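Local coordinates for ferric uptake regulation protein (Helicobacter pylori, PDB 2XIG) that probably acts as a homodimeric global repressor of transcription, using ferrous iron as cofactor to bind the operators of the genes it controls, at residues S9-L14 against V32-Y37; R3-E8 against I91-H96; L80-S85 against D135-V140. The protein carries 2 engineered substitutions. All coordinates share one frame; numbering follows the deposited sequence.

Contact 1 of 3, residues S9-L14 against V32-Y37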
loop_
_atom_site.group_PDB
_atom_site.type_symbol
_atom_site.label_atom_id
_atom_site.label_comp_id
_atom_site.label_asym_id
_atom_site.label_seq_id
_atom_site.Cartn_x
_atom_site.Cartn_y
_atom_site.Cartn_z
ATOM N N SER C 9 -41.404 3.991 -4.932
ATOM C CA SER C 9 -41.233 3.788 -6.366
ATOM C C SER C 9 -40.052 2.855 -6.647
ATOM O O SER C 9 -40.115 1.977 -7.511
ATOM C CB SER C 9 -41.013 5.136 -7.055
ATOM O OG SER C 9 -40.678 4.952 -8.412
ATOM N N ILE C 10 -38.969 3.046 -5.903
ATOM C CA ILE C 10 -37.788 2.198 -6.061
ATOM C C ILE C 10 -38.098 0.755 -5.661
ATOM O O ILE C 10 -37.764 -0.193 -6.384
ATOM C CB ILE C 10 -36.597 2.760 -5.257
ATOM C CG1 ILE C 10 -36.255 4.163 -5.768
ATOM C CG2 ILE C 10 -35.388 1.829 -5.353
ATOM C CD1 ILE C 10 -35.183 4.871 -5.006
ATOM N N LEU C 11 -38.763 0.588 -4.523
ATOM C CA LEU C 11 -39.119 -0.753 -4.070
ATOM C C LEU C 11 -40.071 -1.478 -5.031
ATOM O O LEU C 11 -40.036 -2.700 -5.137
ATOM C CB LEU C 11 -39.696 -0.723 -2.660
ATOM C CG LEU C 11 -38.673 -0.338 -1.589
ATOM C CD1 LEU C 11 -39.315 -0.276 -0.225
ATOM C CD2 LEU C 11 -37.482 -1.311 -1.572
ATOM N N GLU C 12 -40.933 -0.738 -5.723
ATOM C CA GLU C 12 -41.809 -1.380 -6.709
ATOM C C GLU C 12 -41.016 -1.796 -7.952
ATOM O O GLU C 12 -41.221 -2.891 -8.489
ATOM C CB GLU C 12 -43.007 -0.490 -7.084
ATOM C CG GLU C 12 -43.859 -1.047 -8.238
ATOM C CD GLU C 12 -44.563 -2.372 -7.924
ATOM O OE1 GLU C 12 -44.970 -3.066 -8.885
ATOM O OE2 GLU C 12 -44.717 -2.725 -6.731
ATOM N N ARG C 13 -40.120 -0.931 -8.413
ATOM C CA ARG C 13 -39.188 -1.318 -9.471
ATOM C C ARG C 13 -38.380 -2.540 -9.037
ATOM O O ARG C 13 -38.072 -3.419 -9.847
ATOM C CB ARG C 13 -38.243 -0.175 -9.827
ATOM C CG ARG C 13 -38.906 0.984 -10.538
ATOM C CD ARG C 13 -37.891 1.848 -11.278
ATOM N NE ARG C 13 -36.986 2.556 -10.371
ATOM C CZ ARG C 13 -35.703 2.257 -10.205
ATOM N NH1 ARG C 13 -35.147 1.257 -10.884
ATOM N NH2 ARG C 13 -34.973 2.965 -9.361
ATOM N N LEU C 14 -38.044 -2.594 -7.754
ATOM C CA LEU C 14 -37.309 -3.742 -7.230
ATOM C C LEU C 14 -38.160 -5.010 -7.342
ATOM O O LEU C 14 -37.693 -6.032 -7.836
ATOM C CB LEU C 14 -36.899 -3.514 -5.779
ATOM C CG LEU C 14 -36.160 -4.693 -5.138
ATOM C CD1 LEU C 14 -34.907 -5.033 -5.941
ATOM C CD2 LEU C 14 -35.808 -4.388 -3.689
ATOM N N VAL C 32 -32.281 -3.527 2.843
ATOM C CA VAL C 32 -30.998 -2.995 2.372
ATOM C C VAL C 32 -31.202 -1.723 1.535
ATOM O O VAL C 32 -30.492 -0.721 1.685
ATOM C CB VAL C 32 -30.226 -4.028 1.527
ATOM C CG1 VAL C 32 -29.037 -3.367 0.833
ATOM C CG2 VAL C 32 -29.741 -5.187 2.405
ATOM N N VAL C 33 -32.172 -1.773 0.634
ATOM C CA VAL C 33 -32.463 -0.602 -0.185
ATOM C C VAL C 33 -32.894 0.549 0.709
ATOM O O VAL C 33 -32.433 1.673 0.535
ATOM C CB VAL C 33 -33.550 -0.885 -1.237
ATOM C CG1 VAL C 33 -33.979 0.418 -1.932
ATOM C CG2 VAL C 33 -33.046 -1.892 -2.254
ATOM N N SER C 34 -33.763 0.260 1.672
ATOM C CA SER C 34 -34.310 1.303 2.536
ATOM C C SER C 34 -33.235 1.913 3.439
ATOM O O SER C 34 -33.202 3.125 3.628
ATOM C CB SER C 34 -35.479 0.764 3.364
ATOM O OG SER C 34 -36.515 0.285 2.523
ATOM N N VAL C 35 -32.360 1.077 3.993
ATOM C CA VAL C 35 -31.239 1.602 4.772
ATOM C C VAL C 35 -30.418 2.601 3.951
ATOM O O VAL C 35 -30.109 3.696 4.422
ATOM C CB VAL C 35 -30.332 0.478 5.333
ATOM C CG1 VAL C 35 -29.014 1.055 5.827
ATOM C CG2 VAL C 35 -31.047 -0.268 6.457
ATOM N N LEU C 36 -30.078 2.232 2.717
ATOM C CA LEU C 36 -29.276 3.101 1.869
ATOM C C LEU C 36 -30.023 4.365 1.469
ATOM O O LEU C 36 -29.448 5.454 1.471
ATOM C CB LEU C 36 -28.782 2.352 0.624
ATOM C CG LEU C 36 -27.680 1.324 0.904
ATOM C CD1 LEU C 36 -27.426 0.432 -0.310
ATOM C CD2 LEU C 36 -26.405 2.021 1.332
ATOM N N TYR C 37 -31.296 4.213 1.109
ATOM C CA TYR C 37 -32.122 5.369 0.765
ATOM C C TYR C 37 -32.117 6.378 1.907
ATOM O O TYR C 37 -32.006 7.586 1.692
ATOM C CB TYR C 37 -33.550 4.919 0.495
ATOM C CG TYR C 37 -34.418 6.004 -0.105
ATOM C CD1 TYR C 37 -34.539 6.130 -1.483
ATOM C CD2 TYR C 37 -35.105 6.903 0.705
ATOM C CE1 TYR C 37 -35.335 7.120 -2.051
ATOM C CE2 TYR C 37 -35.910 7.904 0.145
ATOM C CZ TYR C 37 -36.015 8.004 -1.232
ATOM O OH TYR C 37 -36.806 8.991 -1.801
#

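Contact 2 of 3, residues R3-E8 against I91-H96. With ZN (zinc ion), chain N.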
loop_
_atom_site.group_PDB
_atom_site.type_symbol
_atom_site.label_atom_id
_atom_site.label_comp_id
_atom_site.label_asym_id
_atom_site.label_seq_id
_atom_site.Cartn_x
_atom_site.Cartn_y
_atom_site.Cartn_z
ATOM N N ARG C 3 -33.447 13.142 -3.121
ATOM C CA ARG C 3 -33.540 11.898 -3.872
ATOM C C ARG C 3 -34.284 12.111 -5.180
ATOM O O ARG C 3 -35.239 12.885 -5.236
ATOM C CB ARG C 3 -34.248 10.845 -3.029
ATOM C CG ARG C 3 -33.528 10.542 -1.720
ATOM C CD ARG C 3 -32.291 9.714 -1.980
ATOM N NE ARG C 3 -31.598 9.340 -0.750
ATOM C CZ ARG C 3 -30.616 10.049 -0.206
ATOM N NH1 ARG C 3 -30.220 11.177 -0.780
ATOM N NH2 ARG C 3 -30.027 9.628 0.911
ATOM N N LEU C 4 -33.848 11.413 -6.223
ATOM C CA LEU C 4 -34.449 11.547 -7.543
ATOM C C LEU C 4 -35.799 10.836 -7.651
ATOM O O LEU C 4 -36.525 11.022 -8.630
ATOM C CB LEU C 4 -33.504 10.985 -8.606
ATOM C CG LEU C 4 -32.145 11.661 -8.767
ATOM C CD1 LEU C 4 -31.449 11.117 -10.002
ATOM C CD2 LEU C 4 -32.307 13.174 -8.855
ATOM N N GLU C 5 -36.126 10.024 -6.648
ATOM C CA GLU C 5 -37.258 9.108 -6.738
ATOM C C GLU C 5 -37.703 8.713 -5.331
ATOM O O GLU C 5 -36.881 8.638 -4.414
ATOM C CB GLU C 5 -36.841 7.876 -7.560
ATOM C CG GLU C 5 -37.926 6.864 -7.860
ATOM C CD GLU C 5 -37.424 5.706 -8.719
ATOM O OE1 GLU C 5 -38.216 4.784 -9.011
ATOM O OE2 GLU C 5 -36.235 5.710 -9.104
ATOM N N THR C 6 -39.001 8.480 -5.145
ATOM C CA THR C 6 -39.483 8.031 -3.842
ATOM C C THR C 6 -38.963 6.625 -3.537
ATOM O O THR C 6 -38.751 5.816 -4.446
ATOM C CB THR C 6 -41.028 8.001 -3.750
ATOM O OG1 THR C 6 -41.540 6.988 -4.622
ATOM C CG2 THR C 6 -41.619 9.346 -4.111
ATOM N N LEU C 7 -38.781 6.333 -2.256
ATOM C CA LEU C 7 -38.400 4.987 -1.838
ATOM C C LEU C 7 -39.406 3.965 -2.357
ATOM O O LEU C 7 -39.029 2.906 -2.860
ATOM C CB LEU C 7 -38.312 4.900 -0.313
ATOM C CG LEU C 7 -37.929 3.533 0.264
ATOM C CD1 LEU C 7 -36.709 2.980 -0.459
ATOM C CD2 LEU C 7 -37.679 3.627 1.765
ATOM N N GLU C 8 -40.693 4.288 -2.229
ATOM C CA GLU C 8 -41.752 3.365 -2.625
ATOM C C GLU C 8 -41.653 2.990 -4.098
ATOM O O GLU C 8 -41.810 1.826 -4.466
ATOM C CB GLU C 8 -43.133 3.965 -2.335
ATOM C CG GLU C 8 -43.440 4.129 -0.852
ATOM C CD GLU C 8 -42.831 5.389 -0.251
ATOM O OE1 GLU C 8 -42.999 5.597 0.968
ATOM O OE2 GLU C 8 -42.196 6.174 -0.987
ATOM N N ILE C 91 -27.499 4.770 -2.482
ATOM C CA ILE C 91 -28.665 4.615 -3.335
ATOM C C ILE C 91 -28.366 5.279 -4.685
ATOM O O ILE C 91 -27.719 6.323 -4.738
ATOM C CB ILE C 91 -29.907 5.230 -2.643
ATOM C CG1 ILE C 91 -31.209 4.710 -3.256
ATOM C CG2 ILE C 91 -29.818 6.756 -2.611
ATOM C CD1 ILE C 91 -31.478 3.239 -2.980
ATOM N N ALA C 92 -28.802 4.654 -5.776
ATOM C CA ALA C 92 -28.488 5.137 -7.117
ATOM C C ALA C 92 -29.314 6.366 -7.490
ATOM O O ALA C 92 -28.905 7.159 -8.333
ATOM C CB ALA C 92 -28.701 4.029 -8.145
ATOM N N ALA C 93 -30.472 6.518 -6.855
ATOM C CA ALA C 93 -31.397 7.605 -7.193
ATOM C C ALA C 93 -30.979 8.956 -6.592
ATOM O O ALA C 93 -31.703 9.535 -5.780
ATOM C CB ALA C 93 -32.807 7.238 -6.759
ATOM N N LYS C 94 -29.803 9.432 -7.002
ATOM C CA LYS C 94 -29.216 10.698 -6.552
ATOM C C LYS C 94 -28.602 11.400 -7.761
ATOM O O LYS C 94 -28.153 10.742 -8.698
ATOM C CB LYS C 94 -28.112 10.461 -5.492
ATOM C CG LYS C 94 -28.609 10.146 -4.077
ATOM C CD LYS C 94 -27.477 9.610 -3.145
ATOM C CE LYS C 94 -26.412 10.654 -2.829
ATOM N NZ LYS C 94 -25.407 10.104 -1.817
ATOM N N GLU C 95 -28.587 12.734 -7.733
ATOM C CA GLU C 95 -27.951 13.548 -8.769
ATOM C C GLU C 95 -26.495 13.102 -8.980
ATOM O O GLU C 95 -25.833 12.652 -8.038
ATOM C CB GLU C 95 -27.997 15.030 -8.348
ATOM C CG GLU C 95 -27.062 15.981 -9.109
ATOM C CD GLU C 95 -27.797 16.959 -10.024
ATOM O OE1 GLU C 95 -27.325 17.190 -11.159
ATOM O OE2 GLU C 95 -28.838 17.507 -9.607
ATOM N N HIS C 96 -25.998 13.216 -10.210
ATOM C CA HIS C 96 -24.609 12.846 -10.475
ATOM C C HIS C 96 -23.651 13.609 -9.587
ATOM O O HIS C 96 -23.759 14.817 -9.437
ATOM C CB HIS C 96 -24.190 13.122 -11.914
ATOM C CG HIS C 96 -22.715 12.999 -12.114
ATOM N ND1 HIS C 96 -22.083 11.778 -12.204
ATOM C CD2 HIS C 96 -21.736 13.934 -12.168
ATOM C CE1 HIS C 96 -20.783 11.965 -12.332
ATOM N NE2 HIS C 96 -20.546 13.264 -12.309
HETATM ZN ZN ZN N . -18.608 14.146 -12.515
#

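Contact 3 of 3, residues L80-S85 against D135-V140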
loop_
_atom_site.group_PDB
_atom_site.type_symbol
_atom_site.label_atom_id
_atom_site.label_comp_id
_atom_site.label_asym_id
_atom_site.label_seq_id
_atom_site.Cartn_x
_atom_site.Cartn_y
_atom_site.Cartn_z
ATOM N N LEU C 80 -18.652 2.788 -4.471
ATOM C CA LEU C 80 -17.443 3.609 -4.516
ATOM C C LEU C 80 -16.338 2.736 -3.939
ATOM O O LEU C 80 -16.477 2.243 -2.829
ATOM C CB LEU C 80 -17.622 4.848 -3.635
ATOM C CG LEU C 80 -16.464 5.840 -3.455
ATOM C CD1 LEU C 80 -16.023 6.428 -4.789
ATOM C CD2 LEU C 80 -16.844 6.945 -2.474
ATOM N N GLU C 81 -15.267 2.513 -4.693
ATOM C CA GLU C 81 -14.159 1.702 -4.182
ATOM C C GLU C 81 -12.899 2.543 -3.988
ATOM O O GLU C 81 -12.488 3.261 -4.897
ATOM C CB GLU C 81 -13.846 0.549 -5.139
ATOM C CG GLU C 81 -15.068 -0.137 -5.721
ATOM C CD GLU C 81 -14.709 -1.243 -6.700
ATOM O OE1 GLU C 81 -15.376 -1.338 -7.755
ATOM O OE2 GLU C 81 -13.764 -2.015 -6.418
ATOM N N THR C 82 -12.299 2.466 -2.803
ATOM C CA THR C 82 -10.918 2.918 -2.621
ATOM C C THR C 82 -10.197 1.990 -1.647
ATOM O O THR C 82 -10.830 1.322 -0.828
ATOM C CB THR C 82 -10.795 4.387 -2.118
ATOM O OG1 THR C 82 -11.032 4.453 -0.704
ATOM C CG2 THR C 82 -11.754 5.322 -2.864
ATOM N N SER C 83 -8.874 1.948 -1.743
ATOM C CA SER C 83 -8.098 1.136 -0.822
ATOM C C SER C 83 -8.336 1.610 0.608
ATOM O O SER C 83 -8.456 0.802 1.525
ATOM C CB SER C 83 -6.608 1.175 -1.173
ATOM O OG SER C 83 -6.117 2.501 -1.251
ATOM N N LYS C 84 -8.435 2.923 0.789
ATOM C CA LYS C 84 -8.551 3.493 2.129
ATOM C C LYS C 84 -9.904 3.220 2.789
ATOM O O LYS C 84 -9.966 2.868 3.971
ATOM C CB LYS C 84 -8.255 4.996 2.104
ATOM C CG LYS C 84 -7.958 5.581 3.474
ATOM C CD LYS C 84 -9.223 6.048 4.168
ATOM C CE LYS C 84 -9.198 5.692 5.648
ATOM N NZ LYS C 84 -7.883 5.972 6.293
ATOM N N SER C 85 -10.980 3.378 2.020
ATOM C CA SER C 85 -12.335 3.221 2.536
ATOM C C SER C 85 -12.933 1.853 2.207
ATOM O O SER C 85 -13.997 1.503 2.708
ATOM C CB SER C 85 -13.241 4.305 1.949
ATOM O OG SER C 85 -13.378 4.137 0.546
ATOM N N ASP C 135 -15.005 8.681 -14.135
ATOM C CA ASP C 135 -14.828 8.324 -12.736
ATOM C C ASP C 135 -13.758 9.261 -12.206
ATOM O O ASP C 135 -12.634 9.290 -12.727
ATOM C CB ASP C 135 -14.377 6.867 -12.610
ATOM C CG ASP C 135 -14.223 6.427 -11.169
ATOM O OD1 ASP C 135 -15.246 6.127 -10.525
ATOM O OD2 ASP C 135 -13.078 6.382 -10.680
ATOM N N MET C 136 -14.113 10.048 -11.196
ATOM C CA MET C 136 -13.209 11.050 -10.663
ATOM C C MET C 136 -13.234 10.968 -9.150
ATOM O O MET C 136 -14.284 11.121 -8.534
ATOM C CB MET C 136 -13.622 12.448 -11.141
ATOM C CG MET C 136 -12.908 13.605 -10.450
ATOM S SD MET C 136 -13.382 15.197 -11.183
ATOM C CE MET C 136 -12.658 16.360 -10.047
ATOM N N LYS C 137 -12.075 10.686 -8.560
ATOM C CA LYS C 137 -11.944 10.644 -7.107
ATOM C C LYS C 137 -10.780 11.512 -6.716
ATOM O O LYS C 137 -9.719 11.462 -7.351
ATOM C CB LYS C 137 -11.697 9.223 -6.603
ATOM C CG LYS C 137 -12.782 8.227 -6.944
ATOM C CD LYS C 137 -12.222 6.813 -6.901
ATOM C CE LYS C 137 -13.055 5.872 -7.750
ATOM N NZ LYS C 137 -12.189 4.875 -8.427
ATOM N N MET C 138 -10.973 12.328 -5.687
ATOM C CA MET C 138 -9.872 13.115 -5.161
ATOM C C MET C 138 -9.572 12.687 -3.738
ATOM O O MET C 138 -10.471 12.569 -2.924
ATOM C CB MET C 138 -10.177 14.601 -5.221
ATOM C CG MET C 138 -9.848 15.220 -6.571
ATOM S SD MET C 138 -11.267 16.107 -7.167
ATOM C CE MET C 138 -11.419 17.379 -5.934
ATOM N N PHE C 139 -8.298 12.436 -3.460
ATOM C CA PHE C 139 -7.883 11.969 -2.139
ATOM C C PHE C 139 -7.228 13.117 -1.400
ATOM O O PHE C 139 -6.370 13.799 -1.943
ATOM C CB PHE C 139 -6.926 10.784 -2.279
ATOM C CG PHE C 139 -7.567 9.577 -2.905
ATOM C CD1 PHE C 139 -8.307 8.700 -2.131
ATOM C CD2 PHE C 139 -7.469 9.344 -4.275
ATOM C CE1 PHE C 139 -8.919 7.594 -2.697
ATOM C CE2 PHE C 139 -8.083 8.240 -4.846
ATOM C CZ PHE C 139 -8.805 7.363 -4.054
ATOM N N VAL C 140 -7.647 13.334 -0.159
ATOM C CA VAL C 140 -7.268 14.537 0.560
ATOM C C VAL C 140 -6.949 14.236 2.018
ATOM O O VAL C 140 -7.159 13.127 2.487
ATOM C CB VAL C 140 -8.435 15.550 0.556
ATOM C CG1 VAL C 140 -8.835 15.898 -0.876
ATOM C CG2 VAL C 140 -9.626 14.978 1.313
#

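Contact 1 of 3, residues S9-L14 against V32-Y37
Ile10, Leu11 and Leu14 of helix 7-20 pack on Val33, Ser34 and Tyr37 of helix 27-38. This is near-antiparallel helix packing in the N-terminal winged-helix domain, the probable DNA-binding part of Fur. The two short segments run at 151° to each other, with their axes 10.8 Å apart. Ile10 uses two branches. Its CG2 lies 4.0 Å from CG1 of Val33, while CD1 reaches toward Tyr37. Leu11 and Val33 lie alongside each other, pointing opposite ways. Leu11 CD2 rests 3.9 Å from Val33 CG1, and the other methyl, CD1, faces Ser34 OG. That hydroxyl is hydrogen-bonded to Glu30 O in its own helix, and its contact with the leucine methyl is van der Waals. One turn on, Leu14 sends CD2 to within 4.0 Å of Val33 CG2. Val33 CG1 thus serves Ile10 and Leu11, and CG2 serves Leu14. Leu71 of helix 61-73 also touches both Leu14 and Val33. Tyr37 CG is anti to the backbone N (chi1 -170°), which directs it toward helix 7-20; the OH is hydrogen-bonded to Glu5 O. Ile10 CD1 comes to the edge of this ring, near its plane, 3.7 Å from Tyr37 CE1.

Contact 2 of 3, residues R3-E8 against I91-H96
Ile91 presents its CG2 methyl to one face of the Arg3 guanidinium, 3.6 Å from Arg3 NE. The side chain of Arg3 bends at chi2 (-74°), which turns CD toward the same methyl. The far end of the arginine is held by helix 27-38, where NH2 is hydrogen-bonded to Tyr37 O. Ala93 comes next and is the centre of an inverse gamma turn, closed by Lys94 N on Ala92 O. Its carbonyl takes the one hydrogen bond between the segments, from Leu4 N at 2.9 Å. The N-H points almost straight at the oxygen, at 177°, but the donor sits above the carbonyl plane. The CA of Arg3 makes a further CH...O contact with this oxygen. Ala93 CB packs against CB of Leu4 and of Glu5. The contact joins the N-terminal arm, just before helix 7-20, to the loop that probably links the DNA-binding and dimerization regions, as in other Fur proteins. Lys94 runs beside Arg3, pointing the same way, with CG 3.8 Å from Arg3 NH1. Its NZ forms a salt bridge with Glu110 and a hydrogen bond with Glu90, which may ease the nearness of two like charges. Leu4 CD1 lies 3.6 Å from Lys94 O. His96 ends the segment as a zinc ligand, with NE2 2.1 Å from the metal; Asp98, Glu117 and His134 complete that site.

Contact 3 of 3, residues L80-S85 against D135-V140
Thr82 sets its methyl against the edge of the Phe139 ring, CG2 lying 3.6 Å from Phe139 CE1. The two side chains reach toward each other, tip to tip. Thr82 CB also lies in the plane of the ring at its edge. With OG1 between the backbone N and the carbonyl carbon (chi1 79°), CG2 is left to face Phe139 while OG1 turns to Ser85. The hydroxyl shares a hydrogen bond with Ser85 OG, 2.7 Å from Thr82 OG1. This ties the end of strand 77-82 to the turn that follows.

Lys137 lies farther back along strand 130-141. Its aliphatic chain passes Thr82 and Leu80, with CD 4.3 Å from Thr82 CG2 and CE 4.2 Å from Leu80 CD1. The chain bends at chi4 (143°), and NZ makes a weak hydrogen bond within a salt bridge to Asp135 OD2, at 2.9 Å. Asp135 and Lys137 also make long, weak ion pairs with Lys137 and Asp135 of the second subunit. Glu81 O is 3.9 Å from Lys137 NZ. The carboxylate of Glu81 pairs instead with Arg87. Leu80 also touches His99 and lies close to the zinc site formed by His42, Glu90, His97 and His99.

Strand segments 80-82 and 135-140 are inclined to each other by 46°. Their axes are 9.8 Å apart, so side chains bridge the gap. Strand 130-141 pairs within its chain with strand 98-102. It also forms an antiparallel pair with a strand of the second subunit, where Phe139 packs on Ser133 of that subunit. This packing of the two-stranded wing of a winged-helix domain on the intersubunit beta sheet of the dimerization domain is consistent with the Fur fold.

Contacts 1 and 2 are neighbours, with centres about 9 Å apart. Both use helix 7-20, and contact 1 is nested inside the chain loop closed by contact 2. Glu5 of contact 2 forms a salt bridge with Arg13 of contact 1. Contact 3 lies across the chain's centre, about 25 Å from contact 1 and 22 Å from contact 2 between centres. It follows contact 1 in series, whereas the segments of contacts 2 and 3 alternate. Contact 1 packs helices of the probable DNA-binding part; contact 3 reaches the sheet of the probable dimerization region. The zinc sites of His42/Glu90/His97/His99 and His96/Asp98/Glu117/His134 lie near contacts 2 and 3, consistent with metal-dependent positioning of the two domains.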